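Local coordinates for protein putative acyl-CoA dehydrogenase (Burkholderia xenovorans, PDB 5JSC) that is a putative acyl-CoA dehydrogenase, a flavoprotein of four subunits that binds flavin-adenine dinucleotide, its precise role unassigned, at residues I86-E96 against V318-Q327; G113-G122 against L253-F261. All coordinates share one frame; numbering follows the deposited sequence.

Contact 1 of 2, residues I86-E96 against V318-Q327. With SO4 (sulfate ion), chain R; EDO (1,2-ethanediol), chain O; SO4 (sulfate ion), chain Q.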
loop_
_atom_site.group_PDB
_atom_site.type_symbol
_atom_site.label_atom_id
_atom_site.label_comp_id
_atom_site.label_asym_id
_atom_site.label_seq_id
_atom_site.Cartn_x
_atom_site.Cartn_y
_atom_site.Cartn_z
ATOM N N ILE C 86 -22.962 28.794 -8.642
ATOM C CA ILE C 86 -23.174 27.638 -7.780
ATOM C C ILE C 86 -22.076 27.648 -6.728
ATOM O O ILE C 86 -20.887 27.629 -7.063
ATOM C CB ILE C 86 -23.182 26.329 -8.589
ATOM C CG1 ILE C 86 -24.442 26.279 -9.470
ATOM C CG2 ILE C 86 -23.088 25.115 -7.653
ATOM C CD1 ILE C 86 -24.420 25.224 -10.539
ATOM N N ASP C 87 -22.479 27.712 -5.458
ATOM C CA ASP C 87 -21.572 27.710 -4.310
ATOM C C ASP C 87 -21.082 26.279 -4.114
ATOM O O ASP C 87 -21.795 25.443 -3.552
ATOM C CB ASP C 87 -22.309 28.253 -3.085
ATOM C CG ASP C 87 -21.434 28.384 -1.844
ATOM O OD1 ASP C 87 -20.381 27.727 -1.742
ATOM O OD2 ASP C 87 -21.830 29.155 -0.937
ATOM N N THR C 88 -19.859 25.997 -4.597
ATOM C CA THR C 88 -19.322 24.640 -4.547
ATOM C C THR C 88 -19.142 24.175 -3.113
ATOM O O THR C 88 -19.403 23.011 -2.792
ATOM C CB THR C 88 -17.972 24.565 -5.277
ATOM O OG1 THR C 88 -18.005 25.393 -6.444
ATOM C CG2 THR C 88 -17.680 23.134 -5.695
ATOM N N ARG C 89 -18.685 25.067 -2.236
ATOM C CA ARG C 89 -18.527 24.689 -0.835
ATOM C C ARG C 89 -19.863 24.287 -0.224
ATOM O O ARG C 89 -19.944 23.317 0.545
ATOM C CB ARG C 89 -17.894 25.839 -0.054
ATOM C CG ARG C 89 -16.418 26.050 -0.410
ATOM C CD ARG C 89 -15.870 27.370 0.109
ATOM N NE ARG C 89 -16.380 28.487 -0.677
ATOM C CZ ARG C 89 -16.115 29.760 -0.422
ATOM N NH1 ARG C 89 -15.352 30.081 0.616
ATOM N NH2 ARG C 89 -16.615 30.715 -1.201
ATOM N N ALA C 90 -20.927 25.020 -0.555
ATOM C CA ALA C 90 -22.246 24.671 -0.042
ATOM C C ALA C 90 -22.711 23.320 -0.572
ATOM O O ALA C 90 -23.171 22.469 0.202
ATOM C CB ALA C 90 -23.251 25.768 -0.390
ATOM N N VAL C 91 -22.605 23.097 -1.891
ATOM C CA VAL C 91 -23.030 21.811 -2.448
ATOM C C VAL C 91 -22.253 20.666 -1.805
ATOM O O VAL C 91 -22.821 19.613 -1.473
ATOM C CB VAL C 91 -22.876 21.800 -3.980
ATOM C CG1 VAL C 91 -23.139 20.388 -4.520
ATOM C CG2 VAL C 91 -23.843 22.794 -4.618
ATOM N N CYS C 92 -20.952 20.868 -1.588
ATOM C CA CYS C 92 -20.136 19.833 -0.962
ATOM C C CYS C 92 -20.563 19.573 0.482
ATOM O O CYS C 92 -20.669 18.413 0.900
ATOM C CB CYS C 92 -18.661 20.222 -1.038
ATOM S SG CYS C 92 -17.978 20.011 -2.698
ATOM N N LEU C 93 -20.805 20.629 1.263
ATOM C CA LEU C 93 -21.259 20.416 2.635
ATOM C C LEU C 93 -22.603 19.696 2.667
ATOM O O LEU C 93 -22.857 18.877 3.564
ATOM C CB LEU C 93 -21.348 21.755 3.377
ATOM C CG LEU C 93 -20.008 22.377 3.783
ATOM C CD1 LEU C 93 -20.208 23.835 4.228
ATOM C CD2 LEU C 93 -19.365 21.569 4.889
ATOM N N LEU C 94 -23.489 20.002 1.713
ATOM C CA LEU C 94 -24.779 19.314 1.659
ATOM C C LEU C 94 -24.599 17.830 1.365
ATOM O O LEU C 94 -25.146 16.978 2.074
ATOM C CB LEU C 94 -25.687 19.968 0.618
ATOM C CG LEU C 94 -26.135 21.396 0.962
ATOM C CD1 LEU C 94 -26.877 21.999 -0.215
ATOM C CD2 LEU C 94 -27.015 21.408 2.218
ATOM N N ARG C 95 -23.832 17.495 0.320
ATOM C CA ARG C 95 -23.622 16.080 0.013
ATOM C C ARG C 95 -22.866 15.374 1.130
ATOM O O ARG C 95 -23.197 14.234 1.491
ATOM C CB ARG C 95 -22.872 15.922 -1.310
ATOM C CG ARG C 95 -23.725 16.159 -2.537
ATOM C CD ARG C 95 -23.095 15.479 -3.761
ATOM N NE ARG C 95 -23.247 14.019 -3.728
ATOM C CZ ARG C 95 -22.918 13.211 -4.733
ATOM N NH1 ARG C 95 -22.408 13.713 -5.856
ATOM N NH2 ARG C 95 -23.113 11.899 -4.622
ATOM N N GLU C 96 -21.838 16.021 1.685
ATOM C CA GLU C 96 -21.097 15.402 2.783
ATOM C C GLU C 96 -22.023 15.061 3.946
ATOM O O GLU C 96 -22.007 13.933 4.459
ATOM C CB GLU C 96 -19.968 16.319 3.254
ATOM C CG GLU C 96 -19.168 15.682 4.361
ATOM C CD GLU C 96 -18.207 16.623 5.044
ATOM O OE1 GLU C 96 -17.744 17.598 4.422
ATOM O OE2 GLU C 96 -17.893 16.375 6.229
ATOM N N VAL C 318 -11.087 18.142 -0.716
ATOM C CA VAL C 318 -12.438 18.508 -1.143
ATOM C C VAL C 318 -12.626 20.013 -1.065
ATOM O O VAL C 318 -13.042 20.659 -2.037
ATOM C CB VAL C 318 -13.495 17.788 -0.284
ATOM C CG1 VAL C 318 -14.884 18.393 -0.521
ATOM C CG2 VAL C 318 -13.501 16.300 -0.580
ATOM N N TYR C 319 -12.328 20.597 0.094
ATOM C CA TYR C 319 -12.671 21.997 0.284
ATOM C C TYR C 319 -11.613 22.939 -0.270
ATOM O O TYR C 319 -11.946 24.085 -0.579
ATOM C CB TYR C 319 -13.013 22.236 1.763
ATOM C CG TYR C 319 -14.317 21.511 2.028
ATOM C CD1 TYR C 319 -15.516 22.003 1.512
ATOM C CD2 TYR C 319 -14.351 20.288 2.702
ATOM C CE1 TYR C 319 -16.715 21.321 1.690
ATOM C CE2 TYR C 319 -15.547 19.600 2.878
ATOM C CZ TYR C 319 -16.730 20.122 2.367
ATOM O OH TYR C 319 -17.924 19.457 2.518
ATOM N N ARG C 320 -10.382 22.471 -0.506
ATOM C CA ARG C 320 -9.471 23.247 -1.344
ATOM C C ARG C 320 -10.048 23.401 -2.742
ATOM O O ARG C 320 -10.095 24.506 -3.288
ATOM C CB ARG C 320 -8.086 22.586 -1.400
ATOM C CG ARG C 320 -7.031 23.359 -2.213
ATOM C CD ARG C 320 -7.085 23.076 -3.726
ATOM N NE ARG C 320 -6.774 21.679 -4.037
ATOM C CZ ARG C 320 -5.552 21.234 -4.315
ATOM N NH1 ARG C 320 -4.521 22.067 -4.342
ATOM N NH2 ARG C 320 -5.357 19.946 -4.571
ATOM N N ALA C 321 -10.497 22.293 -3.338
ATOM C CA ALA C 321 -11.069 22.362 -4.680
ATOM C C ALA C 321 -12.338 23.205 -4.703
ATOM O O ALA C 321 -12.537 24.011 -5.624
ATOM C CB ALA C 321 -11.356 20.956 -5.212
ATOM N N ALA C 322 -13.211 23.034 -3.709
ATOM C CA ALA C 322 -14.458 23.798 -3.704
ATOM C C ALA C 322 -14.188 25.282 -3.493
ATOM O O ALA C 322 -14.760 26.131 -4.193
ATOM C CB ALA C 322 -15.408 23.257 -2.632
ATOM N N TRP C 323 -13.296 25.613 -2.556
ATOM C CA TRP C 323 -12.917 27.008 -2.353
ATOM C C TRP C 323 -12.332 27.607 -3.631
ATOM O O TRP C 323 -12.669 28.738 -4.017
ATOM C CB TRP C 323 -11.922 27.111 -1.191
ATOM C CG TRP C 323 -11.250 28.446 -1.109
ATOM C CD1 TRP C 323 -11.706 29.564 -0.454
ATOM C CD2 TRP C 323 -10.017 28.817 -1.726
ATOM N NE1 TRP C 323 -10.825 30.604 -0.628
ATOM C CE2 TRP C 323 -9.780 30.175 -1.406
ATOM C CE3 TRP C 323 -9.082 28.136 -2.520
ATOM C CZ2 TRP C 323 -8.648 30.861 -1.849
ATOM C CZ3 TRP C 323 -7.954 28.827 -2.960
ATOM C CH2 TRP C 323 -7.750 30.173 -2.617
ATOM N N LEU C 324 -11.463 26.858 -4.312
ATOM C CA LEU C 324 -10.815 27.375 -5.511
ATOM C C LEU C 324 -11.826 27.626 -6.625
ATOM O O LEU C 324 -11.784 28.677 -7.287
ATOM C CB LEU C 324 -9.724 26.402 -5.964
ATOM C CG LEU C 324 -8.923 26.819 -7.196
ATOM C CD1 LEU C 324 -8.324 28.219 -7.025
ATOM C CD2 LEU C 324 -7.830 25.778 -7.476
ATOM N N ARG C 325 -12.748 26.687 -6.846
ATOM C CA ARG C 325 -13.775 26.916 -7.855
ATOM C C ARG C 325 -14.620 28.130 -7.496
ATOM O O ARG C 325 -15.030 28.898 -8.384
ATOM C CB ARG C 325 -14.663 25.680 -8.013
ATOM C CG ARG C 325 -15.532 25.770 -9.247
ATOM C CD ARG C 325 -16.642 24.721 -9.347
ATOM N NE ARG C 325 -17.536 25.159 -10.406
ATOM C CZ ARG C 325 -18.669 25.833 -10.230
ATOM N NH1 ARG C 325 -19.131 26.089 -9.020
ATOM N NH2 ARG C 325 -19.372 26.208 -11.283
ATOM N N ASP C 326 -14.846 28.349 -6.202
ATOM C CA ASP C 326 -15.622 29.493 -5.734
ATOM C C ASP C 326 -14.856 30.809 -5.808
ATOM O O ASP C 326 -15.432 31.863 -5.489
ATOM C CB ASP C 326 -16.107 29.236 -4.304
ATOM C CG ASP C 326 -17.182 28.161 -4.242
ATOM O OD1 ASP C 326 -17.776 27.841 -5.299
ATOM O OD2 ASP C 326 -17.459 27.646 -3.142
ATOM N N GLN C 327 -13.585 30.785 -6.209
ATOM C CA GLN C 327 -12.871 31.997 -6.586
ATOM C C GLN C 327 -13.055 32.318 -8.060
ATOM O O GLN C 327 -12.525 33.333 -8.542
ATOM C CB GLN C 327 -11.373 31.871 -6.276
ATOM C CG GLN C 327 -11.060 31.403 -4.859
ATOM C CD GLN C 327 -11.743 32.253 -3.809
ATOM O OE1 GLN C 327 -11.464 33.450 -3.678
ATOM N NE2 GLN C 327 -12.650 31.640 -3.056
HETATM S S SO4 R . -20.538 28.961 -11.605
HETATM O O1 SO4 R . -19.401 29.648 -11.010
HETATM O O2 SO4 R . -21.379 29.957 -12.274
HETATM O O3 SO4 R . -20.046 27.996 -12.586
HETATM O O4 SO4 R . -21.301 28.289 -10.566
HETATM C C1 EDO O . -15.532 19.517 6.405
HETATM O O1 EDO O . -15.517 18.155 5.985
HETATM C C2 EDO O . -16.905 19.873 6.954
HETATM O O2 EDO O . -17.391 18.808 7.774
HETATM S S SO4 Q . -14.919 33.709 -0.265
HETATM O O1 SO4 Q . -14.708 35.079 0.191
HETATM O O2 SO4 Q . -16.304 33.551 -0.704
HETATM O O3 SO4 Q . -14.028 33.424 -1.384
HETATM O O4 SO4 Q . -14.635 32.779 0.826
HETATM O O HOH W 1 -18.840 29.331 -7.393
#
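Asp326, just past the end of helix 318-325, receives the first turn of helix 88-96 with both carboxylate oxygens. Asp326 OD1 takes Thr88 N on its syn lone pair at 2.9 Å and, from above the carboxylate plane, the Thr88 OG1 hydroxyl at 2.7 Å. Asp326 OD2 accepts Arg89 N on the syn side, slightly out of plane, and, on its anti lone pair, Arg89 NE at 2.8 Å, which makes the salt bridge. Four protein donors thus fix the carboxylate's rotation, and a water shared with Ile86 O adds a fifth. Arg325 NH1 donates to Thr88 OG1 at 2.9 Å; the hydroxyl oxygen lies in the guanidinium plane and the N-H...O angle is 166°. At the other end Tyr319 OH donates to Glu96 OE1 (2.7 Å), while Cys92 CB lies 3.5 Å from Tyr319 CE1. In the second shell, Asp87 OD1 caps Ala90 N; it stands 3.2 Å from Asp326 OD2, a like-charge approach probably eased by Arg29, which pairs with Asp87 OD2. With a closest axis approach of 8.6 Å and directions 147° apart, the helices run roughly antiparallel, joining the N-terminal and C-terminal helical domains of the acyl-CoA dehydrogenase fold.

Contact 2 of 2, residues G113-G122 against L253-F261; sequences GLGSGAISLG and LAMRTLDIF
Leu121 and Leu114, with Phe261 close behind, bury the most surface where helix 113-122 packs on helix 253-261, a knobs-into-holes contact between the N-terminal and C-terminal helical domains of the acyl-CoA dehydrogenase fold. The axes approach to 8.9 Å and cross at 122°. Leu121 is one knob, seated among Leu253, Arg256, Thr257 and Ile260. Its CG lies anti to the carbonyl carbon (chi1 -73°), and from there the two methyls divide the hole: Leu121 CD1 reaches Thr257 OG1 at 3.7 Å and meets Ile260 CD1 tip to tip at 3.8 Å, while Leu121 CD2 touches Arg256 NH2. Leu121 CB lies over one face of the Arg256 guanidinium. Thr257 is the reciprocal knob, set among Leu114, Gly117, Ala118 and Leu121; Thr257 OG1 is bonded back to Leu253 O within its own helix and also lies against Ala118 CA at 3.5 Å. Leu114 crosses Thr257 at about a right angle, Leu114 CD1 being 3.9 Å from Thr257 CG2, and the same methyl borders Leu258 and Phe261. The Phe261 ring is laid flat on backbone: Leu114 N stands 3.7 Å above its centre, and Ile260 CG2 covers the opposite face nearer the rim. Gly113, which has no side chain, lets the ring come this close, and Phe261 CZ reaches Gly113 C at 3.3 Å.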
loop_
_atom_site.group_PDB
_atom_site.type_symbol
_atom_site.label_atom_id
_atom_site.label_comp_id
_atom_site.label_asym_id
_atom_site.label_seq_id
_atom_site.Cartn_x
_atom_site.Cartn_y
_atom_site.Cartn_z
ATOM N N GLY C 113 -28.477 18.489 -8.793
ATOM C CA GLY C 113 -27.359 19.281 -9.263
ATOM C C GLY C 113 -26.816 18.791 -10.595
ATOM O O GLY C 113 -26.861 19.512 -11.593
ATOM N N LEU C 114 -26.300 17.557 -10.626
ATOM C CA LEU C 114 -25.666 17.052 -11.845
ATOM C C LEU C 114 -26.635 17.055 -13.026
ATOM O O LEU C 114 -26.259 17.434 -14.147
ATOM C CB LEU C 114 -25.123 15.641 -11.596
ATOM C CG LEU C 114 -24.490 14.962 -12.816
ATOM C CD1 LEU C 114 -23.236 15.697 -13.260
ATOM C CD2 LEU C 114 -24.185 13.495 -12.497
ATOM N N GLY C 115 -27.887 16.652 -12.795
ATOM C CA GLY C 115 -28.868 16.578 -13.864
ATOM C C GLY C 115 -29.292 17.918 -14.420
ATOM O O GLY C 115 -29.755 17.979 -15.564
ATOM N N SER C 116 -29.171 18.994 -13.640
ATOM C CA SER C 116 -29.521 20.314 -14.143
ATOM C C SER C 116 -28.315 21.182 -14.463
ATOM O O SER C 116 -28.493 22.266 -15.023
ATOM C CB SER C 116 -30.413 21.061 -13.136
ATOM O OG SER C 116 -29.697 21.394 -11.951
ATOM N N GLY C 117 -27.101 20.743 -14.121
ATOM C CA GLY C 117 -25.949 21.623 -14.237
ATOM C C GLY C 117 -25.699 22.107 -15.654
ATOM O O GLY C 117 -25.284 23.249 -15.864
ATOM N N ALA C 118 -25.929 21.241 -16.648
ATOM C CA ALA C 118 -25.707 21.669 -18.024
ATOM C C ALA C 118 -26.685 22.768 -18.421
ATOM O O ALA C 118 -26.369 23.585 -19.295
ATOM C CB ALA C 118 -25.804 20.473 -18.977
ATOM N N ILE C 119 -27.856 22.816 -17.778
ATOM C CA ILE C 119 -28.819 23.881 -18.047
ATOM C C ILE C 119 -28.387 25.169 -17.358
ATOM O O ILE C 119 -28.462 26.257 -17.940
ATOM C CB ILE C 119 -30.237 23.447 -17.619
ATOM C CG1 ILE C 119 -30.638 22.139 -18.315
ATOM C CG2 ILE C 119 -31.270 24.541 -17.912
ATOM C CD1 ILE C 119 -31.971 21.569 -17.844
ATOM N N SER C 120 -27.925 25.078 -16.105
ATOM C CA SER C 120 -27.353 26.253 -15.449
ATOM C C SER C 120 -26.211 26.838 -16.269
ATOM O O SER C 120 -26.089 28.062 -16.397
ATOM C CB SER C 120 -26.852 25.900 -14.044
ATOM O OG SER C 120 -27.920 25.679 -13.141
ATOM N N LEU C 121 -25.367 25.973 -16.838
ATOM C CA LEU C 121 -24.190 26.432 -17.563
ATOM C C LEU C 121 -24.529 26.918 -18.964
ATOM O O LEU C 121 -23.974 27.925 -19.416
ATOM C CB LEU C 121 -23.154 25.311 -17.648
ATOM C CG LEU C 121 -22.391 24.962 -16.372
ATOM C CD1 LEU C 121 -21.491 23.748 -16.613
ATOM C CD2 LEU C 121 -21.584 26.153 -15.892
ATOM N N GLY C 122 -25.425 26.223 -19.666
ATOM C CA GLY C 122 -25.585 26.479 -21.089
ATOM C C GLY C 122 -26.988 26.758 -21.591
ATOM O O GLY C 122 -27.183 26.909 -22.800
ATOM N N LEU C 253 -19.579 20.978 -22.776
ATOM C CA LEU C 253 -20.625 21.200 -21.784
ATOM C C LEU C 253 -20.697 20.041 -20.792
ATOM O O LEU C 253 -20.800 20.257 -19.575
ATOM C CB LEU C 253 -21.965 21.405 -22.484
ATOM C CG LEU C 253 -23.115 21.839 -21.579
ATOM C CD1 LEU C 253 -22.761 23.121 -20.826
ATOM C CD2 LEU C 253 -24.385 22.030 -22.398
ATOM N N ALA C 254 -20.626 18.803 -21.286
ATOM C CA ALA C 254 -20.600 17.654 -20.386
ATOM C C ALA C 254 -19.402 17.729 -19.453
ATOM O O ALA C 254 -19.528 17.517 -18.241
ATOM C CB ALA C 254 -20.553 16.351 -21.188
ATOM N N MET C 255 -18.223 18.032 -20.004
ATOM C CA MET C 255 -17.020 18.087 -19.179
ATOM C C MET C 255 -17.112 19.189 -18.135
ATOM O O MET C 255 -16.687 19.002 -16.989
ATOM C CB MET C 255 -15.786 18.293 -20.054
ATOM C CG MET C 255 -15.535 17.152 -21.031
ATOM S SD MET C 255 -15.263 15.587 -20.180
ATOM C CE MET C 255 -16.750 14.688 -20.585
ATOM N N ARG C 256 -17.640 20.357 -18.520
ATOM C CA ARG C 256 -17.751 21.457 -17.566
ATOM C C ARG C 256 -18.749 21.137 -16.462
ATOM O O ARG C 256 -18.566 21.564 -15.315
ATOM C CB ARG C 256 -18.158 22.741 -18.284
ATOM C CG ARG C 256 -17.040 23.354 -19.120
ATOM C CD ARG C 256 -17.563 24.515 -19.962
ATOM N NE ARG C 256 -18.109 25.586 -19.130
ATOM C CZ ARG C 256 -19.090 26.405 -19.506
ATOM N NH1 ARG C 256 -19.650 26.274 -20.704
ATOM N NH2 ARG C 256 -19.518 27.350 -18.682
ATOM N N THR C 257 -19.808 20.394 -16.789
ATOM C CA THR C 257 -20.765 19.994 -15.765
ATOM C C THR C 257 -20.115 19.035 -14.775
ATOM O O THR C 257 -20.269 19.180 -13.555
ATOM C CB THR C 257 -21.994 19.362 -16.425
ATOM O OG1 THR C 257 -22.571 20.297 -17.355
ATOM C CG2 THR C 257 -23.040 18.989 -15.382
ATOM N N LEU C 258 -19.368 18.060 -15.284
ATOM C CA LEU C 258 -18.656 17.134 -14.411
ATOM C C LEU C 258 -17.603 17.838 -13.557
ATOM O O LEU C 258 -17.344 17.415 -12.422
ATOM C CB LEU C 258 -18.017 16.032 -15.258
ATOM C CG LEU C 258 -19.035 15.042 -15.821
ATOM C CD1 LEU C 258 -18.431 14.291 -16.999
ATOM C CD2 LEU C 258 -19.482 14.066 -14.727
ATOM N N ASP C 259 -16.979 18.897 -14.077
ATOM C CA ASP C 259 -15.979 19.616 -13.291
ATOM C C ASP C 259 -16.593 20.253 -12.057
ATOM O O ASP C 259 -15.922 20.380 -11.025
ATOM C CB ASP C 259 -15.305 20.690 -14.138
ATOM C CG ASP C 259 -14.238 20.132 -15.047
ATOM O OD1 ASP C 259 -13.801 18.980 -14.829
ATOM O OD2 ASP C 259 -13.823 20.861 -15.979
ATOM N N ILE C 260 -17.854 20.671 -12.142
ATOM C CA ILE C 260 -18.543 21.174 -10.961
ATOM C C ILE C 260 -18.773 20.047 -9.968
ATOM O O ILE C 260 -18.420 20.144 -8.787
ATOM C CB ILE C 260 -19.876 21.831 -11.354
ATOM C CG1 ILE C 260 -19.643 22.951 -12.367
ATOM C CG2 ILE C 260 -20.613 22.332 -10.105
ATOM C CD1 ILE C 260 -20.930 23.556 -12.880
ATOM N N PHE C 261 -19.385 18.963 -10.418
ATOM C CA PHE C 261 -19.915 18.030 -9.440
ATOM C C PHE C 261 -18.956 16.910 -9.054
ATOM O O PHE C 261 -19.230 16.217 -8.074
ATOM C CB PHE C 261 -21.262 17.500 -9.936
ATOM C CG PHE C 261 -22.324 18.568 -9.923
ATOM C CD1 PHE C 261 -22.921 18.936 -8.730
ATOM C CD2 PHE C 261 -22.652 19.263 -11.072
ATOM C CE1 PHE C 261 -23.860 19.943 -8.687
ATOM C CE2 PHE C 261 -23.602 20.276 -11.039
ATOM C CZ PHE C 261 -24.202 20.619 -9.844
HETATM O O HOH W 2 -21.792 29.159 -18.596
#

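In the fold
The centres of contacts 1 and 2 lie about 15 Å apart, yet the interfaces touch directly: Arg325 NH2 packs 3.4 Å from Ile260 CG1, and Val91 CG1 lies 4.3 Å from Phe261 CE1. Helices 88-101 and 103-122 are consecutive in the chain, and each finds a different partner, helix 298-325 in contact 1 and helix 250-286 in contact 2. Helix 250-286 also runs on beside contact 1, where Ala267 touches Cys92. Contact 2 is near the cofactor, the Leu114 side chain lying about 5 Å from flavin-adenine dinucleotide; the Leu121 side chain is about 4 Å from a sulfate that probably comes from the crystallisation liquor.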